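UPF0345 protein ACIAD0356 (Acinetobacter sp. ADP1, PDB 3HQX) probably catalyses the reversible phosphorolysis of purine and pyrimidine nucleosides to the free base and alpha-D-ribose 1-phosphate. Local coordinates at residues K39-I44 with D104-L109; E59-I64 with Q85-P90. One frame throughout, in Å; residues are numbered along the deposited sequence.

Interaction 1: K39-I44 with D104-L109; sequences KTLGVI and DYVCHL
With chi1 at 70°, Tyr-105 holds CG between its own backbone N and carbonyl carbon, the crowded position, and from there the ring leans across to the neighbouring strand and lies over Gly-42. The CA of Gly-42 meets one ring face off-centre, 3.8 Å from the ring centroid of Tyr-105, a CH-pi contact. With no side chain on Gly-42, the ring settles directly on its CA, with the hydroxyl end also close by. The side chain of Ile-44, its CG1 anti to the carbonyl carbon, crosses that of Tyr-105 at about a right angle, bringing CG1 to 3.9 Å from CE2 of Tyr-105. Beneath the ring, Gly-42 and Tyr-105 form a hydrogen-bonded antiparallel pair: Gly-42 N reaches Tyr-105 O at 2.9 Å in a nearly straight bond (176°), whereas the return bond from Tyr-105 N arrives above the carbonyl plane of Gly-42. Thr-40 and Cys-107 form the next such pair, their CB atoms 3.8 Å apart. These are adjacent central strands of the larger sheet of a cupin-type beta-sandwich. On the other face, Leu-41 and Val-106 cross obliquely, with CD1 of Leu-41 4.0 Å from CG2 of Val-106. Farther along that face, a water sits between Gly-42 O (2.9 Å) and Asp-104 OD1 (2.7 Å), within hydrogen-bonding distance of both. The carboxylate of Asp-104 also reaches across to the second subunit, where Ser-18 of that subunit hydrogen-bonds OD1 and Lys-17 of that subunit forms a salt bridge with OD2.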
ATOM      1  N   LYS A  39      -0.937   5.388 -13.054  1.00  5.83           N
ATOM      2  CA  LYS A  39       0.063   5.809 -12.082  1.00  6.49           C
ATOM      3  C   LYS A  39       0.192   4.704 -11.044  1.00  6.55           C
ATOM      4  O   LYS A  39      -0.646   3.810 -11.014  1.00  7.28           O
ATOM      5  CB  LYS A  39      -0.339   7.098 -11.372  1.00  6.76           C
ATOM      6  CG  LYS A  39      -0.474   8.300 -12.335  1.00  7.64           C
ATOM      7  CD  LYS A  39      -0.854   9.573 -11.609  1.00  8.17           C
ATOM      8  CE  LYS A  39      -1.294  10.672 -12.564  1.00 11.50           C
ATOM      9  NZ  LYS A  39      -0.273  10.967 -13.680  1.00 10.09           N
ATOM     10  N   THR A  40       1.282   4.718 -10.316  1.00  7.39           N
ATOM     11  CA  THR A  40       1.490   3.805  -9.167  1.00  8.27           C
ATOM     12  C   THR A  40       1.419   4.667  -7.925  1.00  7.06           C
ATOM     13  O   THR A  40       2.030   5.747  -7.885  1.00  9.93           O
ATOM     14  CB  THR A  40       2.890   3.206  -9.272  1.00  9.94           C
ATOM     15  OG1 THR A  40       2.928   2.449 -10.509  1.00 15.87           O
ATOM     16  CG2 THR A  40       3.132   2.260  -8.197  1.00 15.04           C
ATOM     17  N   LEU A  41       0.656   4.229  -6.945  1.00  6.11           N
ATOM     18  CA  LEU A  41       0.589   4.808  -5.597  1.00  5.05           C
ATOM     19  C   LEU A  41       1.321   3.887  -4.645  1.00  5.31           C
ATOM     20  O   LEU A  41       0.923   2.757  -4.484  1.00  5.98           O
ATOM     21  CB  LEU A  41      -0.882   4.997  -5.172  1.00  7.41           C
ATOM     22  CG  LEU A  41      -1.127   5.574  -3.787  1.00  8.26           C
ATOM     23  CD1 LEU A  41      -0.454   6.963  -3.511  1.00  8.74           C
ATOM     24  CD2 LEU A  41      -2.645   5.661  -3.534  1.00  8.68           C
ATOM     25  N   GLY A  42       2.409   4.344  -4.071  1.00  7.03           N
ATOM     26  CA  GLY A  42       3.258   3.399  -3.336  1.00  8.03           C
ATOM     27  C   GLY A  42       3.858   3.934  -2.049  1.00  7.14           C
ATOM     28  O   GLY A  42       3.759   5.129  -1.760  1.00  5.42           O
ATOM     29  N   VAL A  43       4.452   2.990  -1.309  1.00  6.22           N
ATOM     30  CA  VAL A  43       5.118   3.239  -0.055  1.00  7.00           C
ATOM     31  C   VAL A  43       6.471   2.529  -0.130  1.00  5.48           C
ATOM     32  O   VAL A  43       6.567   1.381  -0.597  1.00  7.01           O
ATOM     33  CB  VAL A  43       4.288   2.720   1.132  1.00  8.51           C
ATOM     34  CG1 VAL A  43       5.115   2.779   2.445  1.00 12.17           C
ATOM     35  CG2 VAL A  43       2.946   3.508   1.233  1.00  7.27           C
ATOM     36  N   ILE A  44       7.485   3.232   0.308  1.00  7.31           N
ATOM     37  CA  ILE A  44       8.809   2.630   0.570  1.00  6.27           C
ATOM     38  C   ILE A  44       9.016   2.764   2.069  1.00  6.30           C
ATOM     39  O   ILE A  44       8.889   3.862   2.643  1.00  7.30           O
ATOM     40  CB  ILE A  44       9.946   3.325  -0.177  1.00  6.82           C
ATOM     41  CG1 ILE A  44       9.778   3.102  -1.676  1.00  8.49           C
ATOM     42  CG2 ILE A  44      11.329   2.712   0.270  1.00  6.96           C
ATOM     43  CD1 ILE A  44      10.764   3.814  -2.535  1.00  8.54           C
ATOM     44  N   ASP A 104       5.900   7.995   1.084  1.00  6.19           N
ATOM     45  CA  ASP A 104       4.772   7.810   0.163  1.00  6.52           C
ATOM     46  C   ASP A 104       5.115   8.499  -1.126  1.00  5.39           C
ATOM     47  O   ASP A 104       5.628   9.611  -1.130  1.00  5.17           O
ATOM     48  CB  ASP A 104       3.493   8.466   0.717  1.00  6.19           C
ATOM     49  CG  ASP A 104       2.970   7.752   1.970  1.00  7.94           C
ATOM     50  OD1 ASP A 104       2.083   6.889   1.825  1.00  8.43           O
ATOM     51  OD2 ASP A 104       3.419   8.098   3.091  1.00  7.62           O
ATOM     52  N   TYR A 105       4.795   7.848  -2.231  1.00  6.48           N
ATOM     53  CA  TYR A 105       5.078   8.405  -3.550  1.00  7.35           C
ATOM     54  C   TYR A 105       3.972   8.095  -4.565  1.00  7.56           C
ATOM     55  O   TYR A 105       3.145   7.178  -4.385  1.00  8.41           O
ATOM     56  CB  TYR A 105       6.444   7.916  -4.076  1.00  6.60           C
ATOM     57  CG  TYR A 105       6.433   6.453  -4.424  1.00  7.44           C
ATOM     58  CD1 TYR A 105       6.031   6.027  -5.680  1.00  9.81           C
ATOM     59  CD2 TYR A 105       6.790   5.493  -3.496  1.00  8.56           C
ATOM     60  CE1 TYR A 105       5.943   4.689  -6.003  1.00 12.49           C
ATOM     61  CE2 TYR A 105       6.726   4.133  -3.818  1.00 10.54           C
ATOM     62  CZ  TYR A 105       6.293   3.753  -5.053  1.00 10.57           C
ATOM     63  OH  TYR A 105       6.257   2.401  -5.305  1.00 11.30           O
ATOM     64  N   VAL A 106       3.963   8.918  -5.627  1.00  7.55           N
ATOM     65  CA  VAL A 106       3.216   8.587  -6.858  1.00  7.99           C
ATOM     66  C   VAL A 106       4.245   8.519  -7.994  1.00  7.44           C
ATOM     67  O   VAL A 106       5.080   9.432  -8.177  1.00  9.24           O
ATOM     68  CB  VAL A 106       2.185   9.652  -7.154  1.00  7.51           C
ATOM     69  CG1 VAL A 106       1.514   9.359  -8.508  1.00  8.52           C
ATOM     70  CG2 VAL A 106       1.082   9.658  -6.063  1.00  8.15           C
ATOM     71  N   CYS A 107       4.176   7.433  -8.757  1.00  8.62           N
ATOM     72  CA  CYS A 107       4.956   7.270  -9.950  1.00  8.98           C
ATOM     73  C   CYS A 107       4.055   7.573 -11.126  1.00  8.63           C
ATOM     74  O   CYS A 107       3.070   6.882 -11.378  1.00  8.81           O
ATOM     75  CB  CYS A 107       5.536   5.868 -10.024  1.00  9.36           C
ATOM     76  SG  CYS A 107       6.673   5.651 -11.389  1.00 14.03           S
ATOM     77  N   HIS A 108       4.468   8.605 -11.875  1.00  8.23           N
ATOM     78  CA  HIS A 108       3.784   9.062 -13.058  1.00  8.77           C
ATOM     79  C   HIS A 108       4.479   8.493 -14.282  1.00 12.92           C
ATOM     80  O   HIS A 108       5.668   8.692 -14.476  1.00 10.92           O
ATOM     81  CB  HIS A 108       3.839  10.585 -13.135  1.00  8.97           C
ATOM     82  CG  HIS A 108       3.145  11.286 -12.024  1.00  6.00           C
ATOM     83  ND1 HIS A 108       3.767  11.630 -10.839  1.00 11.08           N
ATOM     84  CD2 HIS A 108       1.862  11.693 -11.909  1.00  4.62           C
ATOM     85  CE1 HIS A 108       2.880  12.226 -10.056  1.00  5.97           C
ATOM     86  NE2 HIS A 108       1.732  12.288 -10.677  1.00 11.12           N
ATOM     87  N   LEU A 109       3.736   7.782 -15.122  1.00 18.81           N
ATOM     88  CA  LEU A 109       4.278   7.302 -16.404  1.00 24.26           C
ATOM     89  C   LEU A 109       4.444   8.448 -17.417  1.00 28.46           C
ATOM     90  O   LEU A 109       3.538   9.244 -17.640  1.00 29.57           O
ATOM     91  CB  LEU A 109       3.426   6.178 -16.973  1.00 24.64           C
ATOM     92  CG  LEU A 109       3.620   4.756 -16.427  1.00 25.18           C
ATOM     93  CD1 LEU A 109       2.934   3.771 -17.383  1.00 24.83           C
ATOM     94  CD2 LEU A 109       5.073   4.354 -16.277  1.00 25.79           C
TER
HETATM   95  O   HOH W   1       0.643   8.936 -15.524  1.00 13.65           O
HETATM   96  O   HOH W   2       1.236   6.041  -0.596  1.00  6.30           O

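Interaction 2: E59-I64 with Q85-P90; sequences ERMEII and QSFYVP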
ATOM      1  N   GLU A  59       9.760   8.153 -16.265  1.00 11.50           N
ATOM      2  CA  GLU A  59       8.925   8.189 -15.102  1.00 11.28           C
ATOM      3  C   GLU A  59       9.145   9.507 -14.362  1.00 10.15           C
ATOM      4  O   GLU A  59      10.245  10.009 -14.352  1.00  9.64           O
ATOM      5  CB  GLU A  59       9.287   7.016 -14.150  1.00 11.46           C
ATOM      6  CG  GLU A  59       8.793   5.689 -14.609  1.00 15.75           C
ATOM      7  CD  GLU A  59       9.204   4.550 -13.674  1.00 14.65           C
ATOM      8  OE1 GLU A  59       9.846   4.814 -12.626  1.00 16.93           O
ATOM      9  OE2 GLU A  59       8.948   3.395 -14.033  1.00 18.30           O
ATOM     10  N   ARG A  60       8.100  10.048 -13.740  1.00  9.40           N
ATOM     11  CA  ARG A  60       8.289  11.069 -12.710  1.00  8.49           C
ATOM     12  C   ARG A  60       7.861  10.511 -11.354  1.00  7.46           C
ATOM     13  O   ARG A  60       6.760  10.028 -11.212  1.00  7.49           O
ATOM     14  CB  ARG A  60       7.520  12.361 -13.010  1.00  7.07           C
ATOM     15  CG  ARG A  60       7.619  13.390 -11.946  1.00  7.99           C
ATOM     16  CD  ARG A  60       6.972  14.716 -12.344  1.00  9.19           C
ATOM     17  NE  ARG A  60       5.503  14.671 -12.529  1.00  7.88           N
ATOM     18  CZ  ARG A  60       4.585  15.034 -11.626  1.00  8.11           C
ATOM     19  NH1 ARG A  60       4.916  15.376 -10.391  1.00  9.93           N
ATOM     20  NH2 ARG A  60       3.278  15.025 -11.956  1.00  7.85           N
HETATM   21  N   MSE A  61       8.771  10.568 -10.389  1.00  7.99           N
HETATM   22  CA  MSE A  61       8.502  10.155  -9.019  1.00  7.47           C
HETATM   23  C   MSE A  61       8.185  11.394  -8.198  1.00  7.44           C
HETATM   24  O   MSE A  61       8.991  12.330  -8.124  1.00  7.20           O
HETATM   25  CB  MSE A  61       9.729   9.475  -8.434  1.00  7.82           C
HETATM   26  CG  MSE A  61       9.919   8.060  -8.913  1.00  8.40           C
HETATM   27 SE   MSE A  61       8.704   6.802  -8.102  0.70 12.93          SE
HETATM   28  CE  MSE A  61       9.573   6.804  -6.308  1.00 13.39           C
ATOM     29  N   GLU A  62       6.977  11.441  -7.657  1.00  6.01           N
ATOM     30  CA  GLU A  62       6.511  12.558  -6.859  1.00  5.42           C
ATOM     31  C   GLU A  62       6.464  12.089  -5.418  1.00  6.42           C
ATOM     32  O   GLU A  62       5.807  11.086  -5.122  1.00  6.75           O
ATOM     33  CB  GLU A  62       5.095  12.968  -7.323  1.00  5.38           C
ATOM     34  CG  GLU A  62       4.461  14.068  -6.459  1.00  4.83           C
ATOM     35  CD  GLU A  62       3.037  14.391  -6.812  1.00  8.89           C
ATOM     36  OE1 GLU A  62       2.453  13.769  -7.737  1.00  6.80           O
ATOM     37  OE2 GLU A  62       2.486  15.305  -6.146  1.00 10.08           O
ATOM     38  N   ILE A  63       7.100  12.845  -4.522  1.00  5.51           N
ATOM     39  CA  ILE A  63       7.054  12.497  -3.118  1.00  4.89           C
ATOM     40  C   ILE A  63       5.805  13.131  -2.527  1.00  4.82           C
ATOM     41  O   ILE A  63       5.629  14.346  -2.556  1.00  5.01           O
ATOM     42  CB  ILE A  63       8.320  12.946  -2.361  1.00  5.03           C
ATOM     43  CG1 ILE A  63       9.633  12.362  -2.982  1.00  4.43           C
ATOM     44  CG2 ILE A  63       8.243  12.517  -0.890  1.00  4.73           C
ATOM     45  CD1 ILE A  63       9.564  10.863  -3.348  1.00  7.67           C
ATOM     46  N   ILE A  64       4.995  12.291  -1.927  1.00  3.54           N
ATOM     47  CA  ILE A  64       3.748  12.666  -1.261  1.00  5.58           C
ATOM     48  C   ILE A  64       3.983  12.937   0.266  1.00  6.03           C
ATOM     49  O   ILE A  64       3.376  13.861   0.826  1.00  6.64           O
ATOM     50  CB  ILE A  64       2.633  11.569  -1.470  1.00  6.36           C
ATOM     51  CG1 ILE A  64       2.233  11.410  -2.939  1.00  8.24           C
ATOM     52  CG2 ILE A  64       1.410  11.862  -0.563  1.00  7.34           C
ATOM     53  CD1 ILE A  64       1.871  12.674  -3.674  1.00 11.09           C
ATOM     54  N   GLN A  85       8.070  17.546  -3.757  1.00  8.19           N
ATOM     55  CA  GLN A  85       9.065  17.564  -4.814  1.00  8.92           C
ATOM     56  C   GLN A  85       8.972  16.314  -5.659  1.00  9.11           C
ATOM     57  O   GLN A  85       8.528  15.267  -5.186  1.00  9.72           O
ATOM     58  CB  GLN A  85      10.425  17.680  -4.165  1.00  9.45           C
ATOM     59  CG  GLN A  85      10.596  18.980  -3.427  1.00  7.85           C
ATOM     60  CD  GLN A  85      11.964  19.171  -2.805  1.00  9.77           C
ATOM     61  OE1 GLN A  85      12.530  18.240  -2.220  1.00  9.17           O
ATOM     62  NE2 GLN A  85      12.457  20.435  -2.827  1.00 10.45           N
ATOM     63  N   SER A  86       9.434  16.430  -6.900  1.00  8.08           N
ATOM     64  CA  SER A  86       9.508  15.340  -7.849  1.00  7.22           C
ATOM     65  C   SER A  86      10.892  15.184  -8.421  1.00  8.16           C
ATOM     66  O   SER A  86      11.742  16.122  -8.377  1.00  8.50           O
ATOM     67  CB  SER A  86       8.526  15.545  -9.010  1.00  8.67           C
ATOM     68  OG  SER A  86       7.181  15.553  -8.559  1.00  9.12           O
ATOM     69  N   PHE A  87      11.150  13.978  -8.960  1.00  8.37           N
ATOM     70  CA  PHE A  87      12.319  13.777  -9.804  1.00  8.89           C
ATOM     71  C   PHE A  87      11.948  12.992 -11.057  1.00  9.45           C
ATOM     72  O   PHE A  87      10.987  12.248 -11.078  1.00  9.47           O
ATOM     73  CB  PHE A  87      13.514  13.166  -9.058  1.00  9.75           C
ATOM     74  CG  PHE A  87      13.284  11.803  -8.485  1.00  8.03           C
ATOM     75  CD1 PHE A  87      13.520  10.666  -9.265  1.00  6.95           C
ATOM     76  CD2 PHE A  87      12.837  11.632  -7.182  1.00  8.52           C
ATOM     77  CE1 PHE A  87      13.347   9.378  -8.709  1.00  9.82           C
ATOM     78  CE2 PHE A  87      12.637  10.411  -6.656  1.00  7.38           C
ATOM     79  CZ  PHE A  87      12.893   9.267  -7.413  1.00  7.46           C
ATOM     80  N   TYR A  88      12.720  13.237 -12.110  1.00  9.11           N
ATOM     81  CA  TYR A  88      12.493  12.604 -13.408  1.00 10.27           C
ATOM     82  C   TYR A  88      13.525  11.518 -13.650  1.00 10.42           C
ATOM     83  O   TYR A  88      14.710  11.751 -13.443  1.00 10.68           O
ATOM     84  CB  TYR A  88      12.594  13.663 -14.509  1.00 10.44           C
ATOM     85  CG  TYR A  88      12.437  13.132 -15.902  1.00 11.40           C
ATOM     86  CD1 TYR A  88      11.184  12.871 -16.426  1.00 10.49           C
ATOM     87  CD2 TYR A  88      13.558  12.897 -16.696  1.00 12.66           C
ATOM     88  CE1 TYR A  88      11.036  12.365 -17.718  1.00 12.43           C
ATOM     89  CE2 TYR A  88      13.427  12.400 -17.997  1.00 10.50           C
ATOM     90  CZ  TYR A  88      12.170  12.138 -18.494  1.00 12.37           C
ATOM     91  OH  TYR A  88      12.043  11.670 -19.807  1.00 13.74           O
ATOM     92  N   VAL A  89      13.065  10.371 -14.163  1.00 11.68           N
ATOM     93  CA  VAL A  89      13.955   9.277 -14.526  1.00 11.64           C
ATOM     94  C   VAL A  89      13.756   9.014 -15.999  1.00 11.66           C
ATOM     95  O   VAL A  89      12.656   8.724 -16.439  1.00 11.62           O
ATOM     96  CB  VAL A  89      13.658   8.018 -13.691  1.00 11.51           C
ATOM     97  CG1 VAL A  89      14.739   6.917 -13.914  1.00 11.04           C
ATOM     98  CG2 VAL A  89      13.503   8.403 -12.168  1.00 11.37           C
ATOM     99  N   PRO A  90      14.839   9.136 -16.785  1.00 12.44           N
ATOM    100  CA  PRO A  90      14.713   8.790 -18.188  1.00 13.18           C
ATOM    101  C   PRO A  90      14.281   7.351 -18.433  1.00 12.44           C
ATOM    102  O   PRO A  90      14.428   6.492 -17.567  1.00 11.76           O
ATOM    103  CB  PRO A  90      16.121   9.030 -18.755  1.00 12.99           C
ATOM    104  CG  PRO A  90      17.010   9.389 -17.601  1.00 14.22           C
ATOM    105  CD  PRO A  90      16.218   9.391 -16.355  1.00 12.32           C
TER
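Gln-85, just ahead of the strand, offers its carbonyl O to Ile-63 N at 2.9 Å, the donor lying nearly along the C=O axis, while its side-chain OE1 is taken by the backbone N of Arg-82. Ser-86 turns OG anti to its carbonyl carbon and accepts a hydrogen bond from Arg-60 NH1 at 2.9 Å. A bend at chi3 (66°) of the arginine brings the guanidinium round to Ser-86, and OG lies almost in its plane. CB of Glu-62 passes the same hydroxyl at 3.5 Å from Ser-86 OG. Phe-87 points to the other face of the sheet. Its CG sits in the crowded position between backbone N and carbonyl carbon (chi1 62°), which swings the ring alongside selenomethionine Met-61; CB of that residue lies over one ring face, 3.5 Å from the centroid of Phe-87. This is the inner side of the cupin-type sandwich, and the phenyl ring continues across to the smaller sheet, meeting Phe-95 edge-to-face and also touching Phe-81, Val-70 and Ile-72. Beneath the ring, Met-61 and Phe-87 exchange two backbone bonds as a hydrogen-bonded antiparallel pair. Tyr-88 returns to the face of Arg-60, its CD1 3.7 Å from Glu-59 O. Val-89 closes the ladder: its N gives a straight bond (173°) to Glu-59 O at 2.8 Å, its O accepts from Glu-59 N, and its side chain packs on Phe-95. Past the strand, Pro-90 O accepts a hydrogen bond from Thr-55 OG1.

Overall arrangement
After strands 12-21 and 26-32 the chain lays down strand 38-44 and opens a long excursion that interaction 1 closes only when strand 103-109, the last of the fold, returns beside it. Interaction 2 falls wholly within that excursion, as do strands 51-54 and 94-98 of the smaller sheet. After strand 59-63 of the larger sheet the chain turns away, builds strands 67-72 and 79-82 of the smaller one, and strand 86-89 then comes back to pair with 59-63 as the outermost strand of the larger sheet within this chain. The closures nest without crossing. Probable hydrogen bonds from His-108 N to Arg-60 O and Glu-62 N to Val-106 O join them into one four-strand run.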